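Local coordinates for protein putative lipase (Bacteroides thetaiotaomicron VPI-5482, PDB 3BZW) that is a putative lipase of the GDSL-like SGNH hydrolase family, probably acting as an esterase on lipid substrates such as lysophospholipids, at residues 165-170 against 197-202. Numbering follows the deposited sequence.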
ATOM      1  N   LEU A 165      -5.345 -19.207 -27.187  1.00  5.45           N
ATOM      2  CA  LEU A 165      -5.154 -20.012 -25.985  1.00  4.91           C
ATOM      3  C   LEU A 165      -6.338 -19.831 -25.041  1.00  5.36           C
ATOM      4  O   LEU A 165      -6.862 -18.728 -24.901  1.00  4.59           O
ATOM      5  CB  LEU A 165      -3.885 -19.590 -25.243  1.00  5.94           C
ATOM      6  CG  LEU A 165      -2.571 -19.554 -26.020  1.00  5.24           C
ATOM      7  CD1 LEU A 165      -1.434 -19.230 -25.060  1.00  5.28           C
ATOM      8  CD2 LEU A 165      -2.342 -20.896 -26.698  1.00  5.85           C
ATOM      9  N   LEU A 166      -6.750 -20.917 -24.395  1.00  5.04           N
ATOM     10  CA  LEU A 166      -7.850 -20.864 -23.440  1.00  5.50           C
ATOM     11  C   LEU A 166      -7.291 -21.268 -22.078  1.00  4.83           C
ATOM     12  O   LEU A 166      -6.556 -22.251 -21.970  1.00  3.95           O
ATOM     13  CB  LEU A 166      -8.963 -21.841 -23.834  1.00  5.59           C
ATOM     14  CG  LEU A 166      -9.576 -21.744 -25.234  1.00  6.59           C
ATOM     15  CD1 LEU A 166     -10.699 -22.771 -25.358  1.00  8.97           C
ATOM     16  CD2 LEU A 166     -10.103 -20.347 -25.481  1.00  8.66           C
ATOM     17  N   THR A 167      -7.634 -20.510 -21.043  1.00  5.75           N
ATOM     18  CA  THR A 167      -7.164 -20.831 -19.705  1.00  5.32           C
ATOM     19  C   THR A 167      -7.969 -21.997 -19.133  1.00  6.46           C
ATOM     20  O   THR A 167      -9.144 -22.178 -19.456  1.00  5.67           O
ATOM     21  CB  THR A 167      -7.285 -19.623 -18.742  1.00  3.79           C
ATOM     22  OG1 THR A 167      -8.609 -19.079 -18.805  1.00  4.08           O
ATOM     23  CG2 THR A 167      -6.270 -18.543 -19.109  1.00  5.89           C
ATOM     24  N   PRO A 168      -7.337 -22.809 -18.275  1.00  6.79           N
ATOM     25  CA  PRO A 168      -7.972 -23.969 -17.641  1.00  6.74           C
ATOM     26  C   PRO A 168      -9.183 -23.562 -16.798  1.00  6.58           C
ATOM     27  O   PRO A 168      -9.226 -22.457 -16.250  1.00  6.64           O
ATOM     28  CB  PRO A 168      -6.849 -24.552 -16.785  1.00  6.53           C
ATOM     29  CG  PRO A 168      -5.600 -24.152 -17.533  1.00  9.00           C
ATOM     30  CD  PRO A 168      -5.911 -22.726 -17.920  1.00  7.24           C
ATOM     31  N   LEU A 169     -10.159 -24.459 -16.697  1.00  4.75           N
ATOM     32  CA  LEU A 169     -11.375 -24.199 -15.923  1.00  5.18           C
ATOM     33  C   LEU A 169     -11.155 -24.443 -14.436  1.00  4.36           C
ATOM     34  O   LEU A 169     -10.242 -25.172 -14.056  1.00  3.26           O
ATOM     35  CB  LEU A 169     -12.506 -25.121 -16.390  1.00  6.43           C
ATOM     36  CG  LEU A 169     -12.864 -25.117 -17.876  1.00  8.30           C
ATOM     37  CD1 LEU A 169     -13.931 -26.170 -18.146  1.00 10.36           C
ATOM     38  CD2 LEU A 169     -13.349 -23.733 -18.277  1.00 11.27           C
ATOM     39  N   HIS A 170     -11.991 -23.826 -13.601  1.00  4.40           N
ATOM     40  CA  HIS A 170     -11.905 -24.049 -12.163  1.00  4.19           C
ATOM     41  C   HIS A 170     -12.174 -25.541 -12.012  1.00  4.71           C
ATOM     42  O   HIS A 170     -12.856 -26.139 -12.845  1.00  4.70           O
ATOM     43  CB  HIS A 170     -12.957 -23.226 -11.408  1.00  2.54           C
ATOM     44  CG  HIS A 170     -12.510 -21.831 -11.090  1.00  2.99           C
ATOM     45  ND1 HIS A 170     -12.473 -20.826 -12.032  1.00  4.21           N
ATOM     46  CD2 HIS A 170     -12.023 -21.292  -9.946  1.00  2.01           C
ATOM     47  CE1 HIS A 170     -11.983 -19.728 -11.483  1.00  2.72           C
ATOM     48  NE2 HIS A 170     -11.701 -19.983 -10.219  1.00  4.44           N
ATOM     49  N   ALA A 197      -1.516 -20.444 -10.497  1.00  5.70           N
ATOM     50  CA  ALA A 197      -0.249 -20.275 -11.200  1.00  5.26           C
ATOM     51  C   ALA A 197      -0.300 -20.783 -12.634  1.00  5.91           C
ATOM     52  O   ALA A 197       0.314 -20.201 -13.528  1.00  5.14           O
ATOM     53  CB  ALA A 197       0.863 -20.986 -10.441  1.00  5.81           C
ATOM     54  N   TYR A 198      -1.038 -21.865 -12.850  1.00  5.51           N
ATOM     55  CA  TYR A 198      -1.144 -22.462 -14.171  1.00  5.61           C
ATOM     56  C   TYR A 198      -2.111 -21.695 -15.063  1.00  4.64           C
ATOM     57  O   TYR A 198      -1.999 -21.734 -16.280  1.00  5.84           O
ATOM     58  CB  TYR A 198      -1.547 -23.931 -14.028  1.00  5.25           C
ATOM     59  CG  TYR A 198      -0.534 -24.705 -13.213  1.00  7.01           C
ATOM     60  CD1 TYR A 198       0.532 -25.371 -13.830  1.00  7.94           C
ATOM     61  CD2 TYR A 198      -0.578 -24.683 -11.817  1.00  6.18           C
ATOM     62  CE1 TYR A 198       1.533 -25.988 -13.073  1.00  6.71           C
ATOM     63  CE2 TYR A 198       0.417 -25.296 -11.053  1.00  6.20           C
ATOM     64  CZ  TYR A 198       1.469 -25.940 -11.685  1.00  6.90           C
ATOM     65  OH  TYR A 198       2.466 -26.509 -10.927  1.00  6.72           O
ATOM     66  N   VAL A 199      -3.049 -20.986 -14.446  1.00  5.44           N
ATOM     67  CA  VAL A 199      -4.007 -20.175 -15.181  1.00  5.85           C
ATOM     68  C   VAL A 199      -3.309 -18.871 -15.587  1.00  6.18           C
ATOM     69  O   VAL A 199      -3.349 -18.454 -16.748  1.00  3.84           O
ATOM     70  CB  VAL A 199      -5.235 -19.845 -14.292  1.00  6.33           C
ATOM     71  CG1 VAL A 199      -6.119 -18.815 -14.970  1.00  6.63           C
ATOM     72  CG2 VAL A 199      -6.023 -21.117 -14.014  1.00  6.73           C
ATOM     73  N   GLN A 200      -2.644 -18.247 -14.622  1.00  5.83           N
ATOM     74  CA  GLN A 200      -1.956 -16.983 -14.865  1.00  5.38           C
ATOM     75  C   GLN A 200      -0.823 -17.048 -15.885  1.00  5.96           C
ATOM     76  O   GLN A 200      -0.636 -16.109 -16.659  1.00  5.02           O
ATOM     77  CB  GLN A 200      -1.448 -16.406 -13.544  1.00  6.60           C
ATOM     78  CG  GLN A 200      -2.569 -16.014 -12.569  1.00  7.81           C
ATOM     79  CD  GLN A 200      -3.590 -15.062 -13.181  1.00 10.06           C
ATOM     80  OE1 GLN A 200      -3.229 -14.053 -13.789  1.00  7.52           O
ATOM     81  NE2 GLN A 200      -4.874 -15.375 -13.011  1.00 10.50           N
ATOM     82  N   ALA A 201      -0.073 -18.147 -15.900  1.00  5.31           N
ATOM     83  CA  ALA A 201       1.034 -18.289 -16.847  1.00  5.34           C
ATOM     84  C   ALA A 201       0.515 -18.220 -18.283  1.00  6.26           C
ATOM     85  O   ALA A 201       1.164 -17.655 -19.165  1.00  4.62           O
ATOM     86  CB  ALA A 201       1.760 -19.611 -16.618  1.00  4.95           C
ATOM     87  N   ILE A 202      -0.653 -18.804 -18.522  1.00  5.46           N
ATOM     88  CA  ILE A 202      -1.225 -18.771 -19.856  1.00  5.51           C
ATOM     89  C   ILE A 202      -1.626 -17.334 -20.195  1.00  5.88           C
ATOM     90  O   ILE A 202      -1.331 -16.837 -21.286  1.00  5.16           O
ATOM     91  CB  ILE A 202      -2.442 -19.714 -19.961  1.00  5.37           C
ATOM     92  CG1 ILE A 202      -1.976 -21.170 -19.831  1.00  6.69           C
ATOM     93  CG2 ILE A 202      -3.145 -19.517 -21.299  1.00  6.54           C
ATOM     94  CD1 ILE A 202      -3.109 -22.181 -19.740  1.00  8.00           C
TER
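Ile202 meets Leu165, Thr167 and Pro168 through two separate branches. Its CD1 reaches the proline ring tip to tip, and the 3.4 Å from Ile202 CD1 to Pro168 CD is tighter than usual van der Waals contact. Ile202 CG1 stands anti to the carbonyl carbon (chi1 -67°), which leaves the CG2 branch anti to the backbone N. Ile202 CG2 sits 3.9 Å from Thr167 CG2. It also meets Leu165 CB. Replacing Ile202 by an alanine would probably open a gap between the helix and the proline ring, and leave the methyl of Thr167 less closely packed.

Val199, one helical turn earlier, packs on the loop residues. Val199 CG1 comes 4.0 Å from Thr167 CB. Val199 CG2 packs against Pro168 CD. The contact is buried. It joins the end of strand 162-166 and the loop that follows it, in the SGNH hydrolase alpha/beta fold with its parallel sheet, to helix 195-210. This helix leads on to the neighbouring strand 213-214, whose Val213 also touches Leu165, Thr167 and Ile202.

Two polar atoms of the loop, Thr167 OG1 and Pro168 O, are bonded outside the two segments. Thr167 OG1 lies between the backbone N and the carbonyl carbon (chi1 51°) and hydrogen-bonds to Asp215 OD1 and Asn217 N. Thr167 CG2 lies 3.8 Å from Val199 O. Pro168 O accepts a hydrogen bond from Asn217 ND2, while Val199 CG2 lies 4.1 Å from that same Pro168 O.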